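Local coordinates for capsular polysaccharide biosynthesis protein (Burkholderia pseudomallei, PDB 4BQN) that binds coenzyme A and probably acts as an acetyltransferase in the biosynthesis of the capsular polysaccharide, at residues Q48-L53 with G74-S79; F81-M86 with E171-K176; I151-I156 with N189-R194. The protein carries 1 engineered substitution. One frame throughout, in Å; residues are numbered along the deposited sequence. Where two conformers were deposited one is given.

Interaction 1: Q48-L53 with G74-S79; sequences QIDRHL and GEKYSS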
loop_
_atom_site.group_PDB
_atom_site.type_symbol
_atom_site.label_atom_id
_atom_site.label_comp_id
_atom_site.label_asym_id
_atom_site.label_seq_id
_atom_site.Cartn_x
_atom_site.Cartn_y
_atom_site.Cartn_z
ATOM N N GLN A 48 18.075 -14.183 8.495
ATOM C CA GLN A 48 18.156 -13.626 7.140
ATOM C C GLN A 48 18.665 -12.195 7.135
ATOM O O GLN A 48 19.542 -11.841 6.337
ATOM C CB GLN A 48 16.811 -13.702 6.428
ATOM C CG GLN A 48 16.451 -15.124 6.039
ATOM C CD GLN A 48 15.004 -15.300 5.655
ATOM O OE1 GLN A 48 14.146 -14.488 5.983
ATOM N NE2 GLN A 48 14.718 -16.400 4.972
ATOM N N ILE A 49 18.122 -11.374 8.024
ATOM C CA ILE A 49 18.524 -9.968 8.049
ATOM C C ILE A 49 19.978 -9.790 8.491
ATOM O O ILE A 49 20.693 -8.906 7.974
ATOM C CB ILE A 49 17.517 -9.077 8.825
ATOM C CG1 ILE A 49 17.481 -7.675 8.212
ATOM C CG2 ILE A 49 17.812 -9.047 10.321
ATOM C CD1 ILE A 49 16.753 -7.603 6.880
ATOM N N ASP A 50 20.417 -10.647 9.423
ATOM C CA ASP A 50 21.823 -10.682 9.842
ATOM C C ASP A 50 22.729 -11.006 8.653
ATOM O O ASP A 50 23.752 -10.343 8.442
ATOM C CB ASP A 50 22.052 -11.747 10.921
ATOM C CG ASP A 50 21.585 -11.321 12.310
ATOM O OD1 ASP A 50 21.297 -10.131 12.569
ATOM O OD2 ASP A 50 21.526 -12.218 13.179
ATOM N N ARG A 51 22.346 -12.013 7.868
ATOM C CA ARG A 51 23.130 -12.449 6.717
ATOM C C ARG A 51 23.204 -11.335 5.668
ATOM O O ARG A 51 24.253 -11.091 5.066
ATOM C CB ARG A 51 22.496 -13.709 6.129
ATOM C CG ARG A 51 23.322 -14.420 5.064
ATOM C CD ARG A 51 22.732 -15.782 4.696
ATOM N NE ARG A 51 21.872 -16.315 5.755
ATOM C CZ ARG A 51 20.560 -16.522 5.639
ATOM N NH1 ARG A 51 19.935 -16.275 4.495
ATOM N NH2 ARG A 51 19.873 -16.987 6.672
ATOM N N HIS A 52 22.081 -10.652 5.448
ATOM C CA HIS A 52 22.089 -9.588 4.459
ATOM C C HIS A 52 22.988 -8.440 4.887
ATOM O O HIS A 52 23.668 -7.865 4.044
ATOM C CB HIS A 52 20.684 -9.084 4.164
ATOM C CG HIS A 52 19.855 -10.067 3.409
ATOM N ND1 HIS A 52 20.300 -10.687 2.258
ATOM C CD2 HIS A 52 18.610 -10.543 3.639
ATOM C CE1 HIS A 52 19.364 -11.508 1.817
ATOM N NE2 HIS A 52 18.327 -11.437 2.637
ATOM N N LEU A 53 22.992 -8.094 6.176
ATOM C CA LEU A 53 23.877 -7.039 6.660
ATOM C C LEU A 53 25.338 -7.410 6.448
ATOM O O LEU A 53 26.149 -6.561 6.076
ATOM C CB LEU A 53 23.638 -6.741 8.137
ATOM C CG LEU A 53 24.132 -5.366 8.599
ATOM C CD1 LEU A 53 23.110 -4.283 8.276
ATOM C CD2 LEU A 53 24.429 -5.391 10.088
ATOM N N GLY A 74 12.544 -3.506 15.211
ATOM C CA GLY A 74 13.875 -3.388 15.799
ATOM C C GLY A 74 14.873 -2.782 14.834
ATOM O O GLY A 74 14.651 -2.743 13.621
ATOM N N GLU A 75 15.999 -2.335 15.379
ATOM C CA GLU A 75 17.049 -1.718 14.577
ATOM C C GLU A 75 17.476 -2.535 13.360
ATOM O O GLU A 75 17.745 -1.954 12.307
ATOM C CB GLU A 75 18.265 -1.434 15.456
ATOM C CG GLU A 75 19.361 -0.659 14.736
ATOM C CD GLU A 75 20.553 -0.360 15.608
ATOM O OE1 GLU A 75 20.944 -1.231 16.408
ATOM O OE2 GLU A 75 21.103 0.749 15.472
ATOM N N LYS A 76 17.559 -3.861 13.501
ATOM C CA LYS A 76 18.120 -4.697 12.430
ATOM C C LYS A 76 17.343 -4.608 11.116
ATOM O O LYS A 76 17.911 -4.859 10.056
ATOM C CB LYS A 76 18.215 -6.165 12.872
ATOM C CG LYS A 76 19.246 -6.432 13.949
ATOM C CD LYS A 76 19.310 -7.922 14.249
ATOM C CE LYS A 76 20.465 -8.240 15.172
ATOM N NZ LYS A 76 20.597 -9.711 15.270
ATOM N N TYR A 77 16.044 -4.287 11.198
ATOM C CA TYR A 77 15.168 -4.229 10.025
ATOM C C TYR A 77 14.985 -2.802 9.524
ATOM O O TYR A 77 14.313 -2.579 8.515
ATOM C CB TYR A 77 13.802 -4.840 10.356
ATOM C CG TYR A 77 13.923 -6.241 10.903
ATOM C CD1 TYR A 77 14.024 -7.334 10.046
ATOM C CD2 TYR A 77 13.980 -6.470 12.279
ATOM C CE1 TYR A 77 14.165 -8.616 10.538
ATOM C CE2 TYR A 77 14.127 -7.751 12.782
ATOM C CZ TYR A 77 14.218 -8.820 11.898
ATOM O OH TYR A 77 14.367 -10.106 12.365
ATOM N N SER A 78 15.558 -1.835 10.237
ATOM C CA SER A 78 15.355 -0.424 9.900
ATOM C C SER A 78 16.181 -0.004 8.689
ATOM O O SER A 78 17.306 -0.489 8.481
ATOM C CB SER A 78 15.649 0.470 11.104
ATOM O OG SER A 78 17.041 0.518 11.376
ATOM N N SER A 79 15.623 0.890 7.876
ATOM C CA SER A 79 16.330 1.323 6.677
ATOM C C SER A 79 17.636 2.058 6.988
ATOM O O SER A 79 18.630 1.874 6.287
ATOM C CB SER A 79 15.420 2.162 5.778
ATOM O OG SER A 79 14.813 3.229 6.494
HETATM O O HOH W 1 20.437 -6.372 9.894
#
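Ile49, on the helix 46-56, rests against Lys76 and Tyr77 of the short 3-10 turn that follows helix 70-73. Its two branches straddle the junction of these residues: CG2 lies between the ring and the lysine, 3.7 Å from Tyr77 CE1 and 3.9 Å from Lys76 CB, while CG1 sits 3.4 Å from Lys76 O and also faces the CD1 side of the ring. A beta-branched chain suits a place with two such neighbours. A water bridges the two backbones beside it, donating to Ile49 O (3.2 Å) and to Lys76 O (2.9 Å).

Lys76 adds the polar half. Its CG stands opposite the carbonyl carbon (chi1 -69°) and the chain beyond is fully extended, which carries NZ across to Asp50, where it lies 2.8 Å from OD1 and meets that oxygen on its syn side. Glu46, one helical turn before Asp50, forms a second salt bridge with the same ammonium group. Tyr77, whose ring also makes a cation-pi contact with Arg73, takes CG2 of Ile49 obliquely on its CE1 side. The contact thus joins an apolar side, Ile49 and Tyr77, to a charged one, where two carboxylates of one helix would be expected to favour the protonated lysine.

Interaction 2: F81-M86 with E171-K176; sequences FLRNSM and ENDGGK. With COA (coenzyme A), chain C.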
loop_
_atom_site.group_PDB
_atom_site.type_symbol
_atom_site.label_atom_id
_atom_site.label_comp_id
_atom_site.label_asym_id
_atom_site.label_seq_id
_atom_site.Cartn_x
_atom_site.Cartn_y
_atom_site.Cartn_z
ATOM N N PHE A 81 19.713 1.513 9.468
ATOM C CA PHE A 81 20.747 0.579 9.885
ATOM C C PHE A 81 21.238 -0.233 8.694
ATOM O O PHE A 81 22.441 -0.438 8.525
ATOM C CB PHE A 81 20.184 -0.332 10.980
ATOM C CG PHE A 81 21.188 -1.269 11.584
ATOM C CD1 PHE A 81 22.162 -0.798 12.466
ATOM C CD2 PHE A 81 21.141 -2.633 11.309
ATOM C CE1 PHE A 81 23.071 -1.670 13.048
ATOM C CE2 PHE A 81 22.046 -3.505 11.895
ATOM C CZ PHE A 81 23.015 -3.021 12.760
ATOM N N LEU A 82 20.316 -0.686 7.855
ATOM C CA LEU A 82 20.688 -1.469 6.688
ATOM C C LEU A 82 21.523 -0.660 5.696
ATOM O O LEU A 82 22.555 -1.139 5.223
ATOM C CB LEU A 82 19.444 -2.059 6.020
ATOM C CG LEU A 82 18.728 -3.114 6.877
ATOM C CD1 LEU A 82 17.309 -3.325 6.378
ATOM C CD2 LEU A 82 19.498 -4.427 6.921
ATOM N N ARG A 83 21.088 0.556 5.370
ATOM C CA ARG A 83 21.820 1.323 4.375
ATOM C C ARG A 83 23.194 1.766 4.888
ATOM O O ARG A 83 24.104 2.004 4.096
ATOM C CB ARG A 83 21.009 2.496 3.817
ATOM C CG ARG A 83 20.724 3.631 4.786
ATOM C CD ARG A 83 19.639 4.500 4.182
ATOM N NE ARG A 83 19.081 5.511 5.078
ATOM C CZ ARG A 83 19.621 6.705 5.329
ATOM N NH1 ARG A 83 20.802 7.039 4.820
ATOM N NH2 ARG A 83 18.988 7.570 6.120
ATOM N N ASN A 84 23.358 1.830 6.207
ATOM C CA ASN A 84 24.658 2.135 6.804
ATOM C C ASN A 84 25.754 1.132 6.448
ATOM O O ASN A 84 26.943 1.469 6.500
ATOM C CB ASN A 84 24.529 2.253 8.323
ATOM C CG ASN A 84 25.799 2.747 8.977
ATOM O OD1 ASN A 84 26.244 3.862 8.721
ATOM N ND2 ASN A 84 26.386 1.916 9.831
ATOM N N SER A 85 25.363 -0.084 6.071
ATOM C CA SER A 85 26.325 -1.132 5.742
ATOM C C SER A 85 26.737 -1.162 4.269
ATOM O O SER A 85 27.503 -2.039 3.845
ATOM C CB SER A 85 25.794 -2.493 6.184
ATOM O OG SER A 85 25.958 -2.634 7.582
ATOM N N MET A 86 26.242 -0.206 3.478
ATOM C CA MET A 86 26.656 -0.076 2.074
ATOM C C MET A 86 28.153 0.204 1.944
ATOM O O MET A 86 28.736 0.890 2.784
ATOM C CB MET A 86 25.866 1.031 1.374
ATOM C CG MET A 86 24.441 0.621 1.013
ATOM S SD MET A 86 24.385 -0.647 -0.268
ATOM C CE MET A 86 24.737 0.322 -1.731
ATOM N N GLU A 171 11.116 10.909 8.239
ATOM C CA GLU A 171 11.361 10.791 9.676
ATOM C C GLU A 171 11.696 9.354 10.077
ATOM O O GLU A 171 12.524 9.146 10.966
ATOM C CB GLU A 171 10.176 11.316 10.499
ATOM C CG GLU A 171 10.440 11.377 12.000
ATOM C CD GLU A 171 9.298 11.988 12.794
ATOM O OE1 GLU A 171 8.669 12.952 12.310
ATOM O OE2 GLU A 171 9.034 11.503 13.915
ATOM N N ASN A 172 11.076 8.378 9.414
ATOM C CA ASN A 172 11.351 6.963 9.687
ATOM C C ASN A 172 12.552 6.396 8.923
ATOM O O ASN A 172 12.812 5.188 8.980
ATOM C CB ASN A 172 10.102 6.096 9.464
ATOM C CG ASN A 172 9.556 6.196 8.051
ATOM O OD1 ASN A 172 9.745 7.210 7.376
ATOM N ND2 ASN A 172 8.861 5.151 7.599
ATOM N N ASP A 173 13.265 7.272 8.216
ATOM C CA ASP A 173 14.552 6.938 7.585
ATOM C C ASP A 173 15.605 7.951 8.020
ATOM O O ASP A 173 16.402 8.429 7.205
ATOM C CB ASP A 173 14.426 6.899 6.051
ATOM C CG ASP A 173 15.686 6.375 5.366
ATOM O OD1 ASP A 173 16.341 5.465 5.929
ATOM O OD2 ASP A 173 16.027 6.864 4.257
ATOM N N GLY A 174 15.602 8.278 9.314
ATOM C CA GLY A 174 16.630 9.134 9.906
ATOM C C GLY A 174 16.591 10.572 9.417
ATOM O O GLY A 174 17.598 11.269 9.466
ATOM N N GLY A 175 15.427 11.021 8.951
ATOM C CA GLY A 175 15.278 12.391 8.466
ATOM C C GLY A 175 15.794 12.635 7.054
ATOM O O GLY A 175 15.918 13.784 6.636
ATOM N N LYS A 176 16.082 11.571 6.313
ATOM C CA LYS A 176 16.487 11.695 4.913
ATOM C C LYS A 176 15.271 11.801 3.996
ATOM O O LYS A 176 14.422 10.909 4.007
ATOM C CB LYS A 176 17.332 10.490 4.501
ATOM C CG LYS A 176 17.739 10.533 3.043
ATOM C CD LYS A 176 18.345 9.217 2.581
ATOM C CE LYS A 176 18.311 9.154 1.062
ATOM N NZ LYS A 176 18.805 7.859 0.514
HETATM N N1A COA C . -1.412 7.217 4.970
HETATM C C2A COA C . -1.930 6.643 6.085
HETATM N N3A COA C . -1.306 5.655 6.748
HETATM C C4A COA C . -0.096 5.228 6.321
HETATM C C5A COA C . 0.522 5.809 5.135
HETATM C C6A COA C . -0.218 6.864 4.454
HETATM N N6A COA C . 0.294 7.437 3.345
HETATM N N7A COA C . 1.712 5.197 4.932
HETATM C C8A COA C . 1.852 4.292 5.932
HETATM N N9A COA C . 0.764 4.298 6.736
HETATM C C1B COA C . 0.528 3.516 7.955
HETATM C C2B COA C . 1.104 2.111 7.955
HETATM O O2B COA C . 0.183 1.194 7.362
HETATM C C3B COA C . 1.288 1.904 9.450
HETATM O O3B COA C . -0.015 1.631 9.999
HETATM P P3B COA C . -0.223 1.080 11.495
HETATM O O7A COA C . -1.701 0.782 11.549
HETATM O O8A COA C . 0.636 -0.155 11.562
HETATM O O9A COA C . 0.223 2.184 12.423
HETATM C C4B COA C . 1.738 3.281 9.937
HETATM O O4B COA C . 1.248 4.216 8.974
HETATM C C5B COA C . 3.252 3.431 10.085
HETATM O O5B COA C . 3.833 3.100 8.830
HETATM P P1A COA C . 4.973 3.984 8.166
HETATM O O1A COA C . 5.204 3.408 6.800
HETATM O O2A COA C . 4.639 5.444 8.255
HETATM O O3A COA C . 6.278 3.792 9.070
HETATM P P2A COA C . 7.168 2.535 9.545
HETATM O O4A COA C . 7.017 2.423 11.041
HETATM O O5A COA C . 8.543 2.794 8.996
HETATM O O6A COA C . 6.534 1.235 8.880
HETATM C CBP COA C . 5.864 -0.425 7.284
HETATM C CCP COA C . 6.801 0.752 7.549
HETATM C CDP COA C . 6.095 -0.977 5.882
HETATM C CEP COA C . 6.219 -1.534 8.259
HETATM C CAP COA C . 4.408 0.076 7.473
HETATM O OAP COA C . 4.059 0.966 6.412
HETATM C C9P COA C . 3.309 -0.968 7.597
HETATM O O9P COA C . 3.068 -1.486 8.680
HETATM N N8P COA C . 2.580 -1.254 6.513
HETATM C C7P COA C . 1.464 -2.190 6.553
HETATM C C6P COA C . 1.856 -3.655 6.619
HETATM C C5P COA C . 2.644 -3.988 5.381
HETATM O O5P COA C . 3.861 -3.881 5.356
HETATM N N4P COA C . 1.927 -4.394 4.350
HETATM C C3P COA C . 2.538 -4.743 3.098
HETATM C C2P COA C . 1.947 -3.898 1.993
HETATM S S1P COA C . 3.075 -3.899 0.656
#
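Arg83, on helix 79-83, reaches the loop 171-176 and grips Asp173 side-on, through NE and NH2. NE donates to Asp173 OD1 at 2.9 Å, on the syn side of the carboxylate, and NH2 donates to Asp173 O, also at 2.9 Å. Both acceptors lie near the guanidinium plane, but one belongs to the carboxylate and the other to the backbone, and the carboxylate is turned 68° from the guanidinium, unlike a flat two-oxygen pairing. The second bond is the more bent, 134° at the hydrogen, and NH2 stands above the carbonyl plane of Asp173; Lys176 N approaches that oxygen from the other face, closing a type I' turn. Gly174 and Gly175 suit its middle, where phi is positive.

This is the tight part: Asp173 is buried, and Ser79 and Tyr65 hold its carboxylate oxygens as well. The other part is looser. Lys176 lays its aliphatic CD over one face of the guanidinium, 3.9 Å from Arg83 CZ and off-centre, while its NZ goes on to Asp179 and Tyr65; the glycines of the turn are exposed to solvent.

Next to the anchored Asp173, Asn172 ND2 donates an almost straight bond (172°) to O5A of coenzyme A, 2.8 Å away. The arrangement is that of a ligand-binding loop, pinned by the salt bridge to a buried aspartate beside the diphosphate of coenzyme A.

Interaction 3: I151-I156 with N189-R194; sequences IDIDEI and NCRQKR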
loop_
_atom_site.group_PDB
_atom_site.type_symbol
_atom_site.label_atom_id
_atom_site.label_comp_id
_atom_site.label_asym_id
_atom_site.label_seq_id
_atom_site.Cartn_x
_atom_site.Cartn_y
_atom_site.Cartn_z
ATOM N N ILE A 151 -19.611 13.064 -1.324
ATOM C CA ILE A 151 -19.615 14.463 -0.909
ATOM C C ILE A 151 -18.240 14.870 -0.365
ATOM O O ILE A 151 -17.781 16.003 -0.594
ATOM C CB ILE A 151 -20.735 14.729 0.122
ATOM C CG1 ILE A 151 -22.101 14.651 -0.582
ATOM C CG2 ILE A 151 -20.560 16.068 0.828
ATOM C CD1 ILE A 151 -23.286 14.469 0.346
ATOM N N ASP A 152 -17.559 13.929 0.292
ATOM C CA ASP A 152 -16.278 14.209 0.935
ATOM C C ASP A 152 -15.053 13.835 0.103
ATOM O O ASP A 152 -13.946 13.827 0.644
ATOM C CB ASP A 152 -16.216 13.488 2.286
ATOM C CG ASP A 152 -17.185 14.067 3.298
ATOM O OD1 ASP A 152 -17.648 15.217 3.097
ATOM O OD2 ASP A 152 -17.492 13.374 4.299
ATOM N N ILE A 153 -15.214 13.539 -1.190
ATOM C CA ILE A 153 -14.092 12.997 -1.965
ATOM C C ILE A 153 -12.869 13.919 -1.994
ATOM O O ILE A 153 -11.734 13.439 -1.873
ATOM C CB ILE A 153 -14.528 12.547 -3.375
ATOM C CG1 ILE A 153 -13.421 11.702 -4.006
ATOM C CG2 ILE A 153 -14.928 13.750 -4.242
ATOM C CD1 ILE A 153 -13.836 11.002 -5.276
ATOM N N ASP A 154 -13.077 15.233 -2.102
ATOM C CA ASP A 154 -11.934 16.139 -2.152
ATOM C C ASP A 154 -11.186 16.166 -0.822
ATOM O O ASP A 154 -9.956 16.234 -0.792
ATOM C CB ASP A 154 -12.360 17.554 -2.534
ATOM C CG ASP A 154 -12.834 17.661 -3.967
ATOM O OD1 ASP A 154 -12.425 16.836 -4.801
ATOM O OD2 ASP A 154 -13.592 18.608 -4.265
ATOM N N GLU A 155 -11.929 16.125 0.277
ATOM C CA GLU A 155 -11.323 16.103 1.611
ATOM C C GLU A 155 -10.493 14.825 1.771
ATOM O O GLU A 155 -9.378 14.851 2.299
ATOM C CB GLU A 155 -12.396 16.175 2.694
ATOM C CG GLU A 155 -11.860 16.053 4.119
ATOM C CD GLU A 155 -12.942 16.115 5.176
ATOM O OE1 GLU A 155 -14.133 16.250 4.825
ATOM O OE2 GLU A 155 -12.590 16.041 6.369
ATOM N N ILE A 156 -11.059 13.697 1.344
ATOM C CA ILE A 156 -10.356 12.417 1.421
ATOM C C ILE A 156 -9.057 12.488 0.634
ATOM O O ILE A 156 -8.001 12.140 1.157
ATOM C CB ILE A 156 -11.246 11.269 0.920
ATOM C CG1 ILE A 156 -12.425 11.054 1.885
ATOM C CG2 ILE A 156 -10.433 9.986 0.783
ATOM C CD1 ILE A 156 -13.583 10.269 1.281
ATOM N N ASN A 189 -3.996 11.158 -11.439
ATOM C CA ASN A 189 -4.520 10.048 -12.226
ATOM C C ASN A 189 -5.514 9.143 -11.516
ATOM O O ASN A 189 -6.101 8.286 -12.163
ATOM C CB ASN A 189 -3.368 9.186 -12.744
ATOM C CG ASN A 189 -2.560 9.886 -13.795
ATOM O OD1 ASN A 189 -2.874 9.797 -14.985
ATOM N ND2 ASN A 189 -1.536 10.614 -13.367
ATOM N N CYS A 190 -5.697 9.322 -10.205
ATOM C CA CYS A 190 -6.414 8.321 -9.412
ATOM C C CYS A 190 -7.868 8.121 -9.845
ATOM O O CYS A 190 -8.386 6.997 -9.760
ATOM C CB CYS A 190 -6.321 8.625 -7.911
ATOM S SG CYS A 190 -7.086 10.165 -7.373
ATOM N N ARG A 191 -8.525 9.176 -10.337
ATOM C CA ARG A 191 -9.924 9.027 -10.728
ATOM C C ARG A 191 -10.087 8.466 -12.130
ATOM O O ARG A 191 -11.170 7.983 -12.477
ATOM C CB ARG A 191 -10.679 10.338 -10.561
ATOM C CG ARG A 191 -10.657 10.825 -9.123
ATOM C CD ARG A 191 -11.781 11.792 -8.831
ATOM N NE ARG A 191 -11.454 12.626 -7.683
ATOM C CZ ARG A 191 -12.171 13.671 -7.295
ATOM N NH1 ARG A 191 -13.281 13.996 -7.950
ATOM N NH2 ARG A 191 -11.776 14.387 -6.247
ATOM N N GLN A 192 -9.010 8.517 -12.915
ATOM C CA GLN A 192 -9.048 8.096 -14.311
ATOM C C GLN A 192 -8.586 6.660 -14.503
ATOM O O GLN A 192 -9.058 5.968 -15.412
ATOM C CB GLN A 192 -8.173 9.015 -15.165
ATOM C CG GLN A 192 -8.745 10.414 -15.372
ATOM C CD GLN A 192 -8.602 11.297 -14.146
ATOM O OE1 GLN A 192 -7.617 11.203 -13.416
ATOM N NE2 GLN A 192 -9.589 12.149 -13.908
ATOM N N LYS A 193 -7.658 6.228 -13.647
ATOM C CA LYS A 193 -7.014 4.917 -13.745
ATOM C C LYS A 193 -6.988 4.306 -12.359
ATOM O O LYS A 193 -6.699 4.995 -11.389
ATOM C CB LYS A 193 -5.563 5.064 -14.222
ATOM C CG LYS A 193 -5.405 5.545 -15.645
ATOM C CD LYS A 193 -3.975 5.996 -15.899
ATOM C CE LYS A 193 -3.946 7.118 -16.924
ATOM N NZ LYS A 193 -4.632 8.355 -16.448
ATOM N N ARG A 194 -7.258 3.011 -12.265
ATOM C CA ARG A 194 -7.208 2.346 -10.966
ATOM C C ARG A 194 -5.749 2.116 -10.593
ATOM O O ARG A 194 -5.075 1.301 -11.202
ATOM C CB ARG A 194 -7.959 1.017 -11.018
ATOM C CG ARG A 194 -8.109 0.352 -9.663
ATOM C CD ARG A 194 -8.634 -1.069 -9.774
ATOM N NE ARG A 194 -9.913 -1.196 -10.491
ATOM C CZ ARG A 194 -11.117 -1.187 -9.914
ATOM N NH1 ARG A 194 -11.237 -0.984 -8.613
ATOM N NH2 ARG A 194 -12.213 -1.369 -10.640
HETATM O O HOH W 2 -14.259 16.582 -6.913
#
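Arg191 stretches from its loop to the first turn of helix 153-167, where Ile153 and Asp154 receive it. From CB, the CG atom sets off opposite the carbonyl carbon (chi1 -60°), and the chain stays extended to NE, giving the reach needed between backbones whose nearest CA atoms, of Ile153 and Arg191, are 10.5 Å apart. CD is the first atom to approach the helix, 4.2 Å from Ile153 CD1. NE passes that same methyl and forms a salt bridge with Glu157, one turn further along the helix.

CZ then lies directly beneath Ile153 CD1, 3.7 Å away, so the methyl covers the centre of one guanidinium face; an aliphatic group suits that face, since the N-H bonds point outward in the plane. At the tip NH2 donates to Asp154 OD1 at 2.9 Å, nearly in the guanidinium plane, and the two flat groups are only 27° apart. NH1 donates to a water, 3.0 Å off, which in turn donates to Asp154 OD1.

Glu157, through NE, and Asp154, through NH2, thus both hold the guanidinium. The loop that carries it runs between helix 183-189 and strand 201-202 and is joined to Asp250 by backbone bonds, while the start of helix 153-167 is backed by helix 300-310, with Trp301 against Ile156.

In the fold
Interactions 1 and 2 are neighbours, with centres 12 Å apart, and share helix 79-83. The turn 74-79 leads into it, Ser79 OG lies 2.8 Å from Asp173 OD1, and Leu53 of helix 46-56 packs on Phe81. Together they join helix 46-56 to the coenzyme A-binding loop beside the parallel sheet whose strands 62-65 and 91-94 border Arg83. Interaction 3 lies across the chain's centre from interaction 1, their centres about 37 Å apart. Interaction 1 closes before the others open, whereas 2 and 3 alternate along the chain: helix 153-167 begins in interaction 3 and ends at Arg167, a coenzyme A-binding residue, shortly before the loop 171-176.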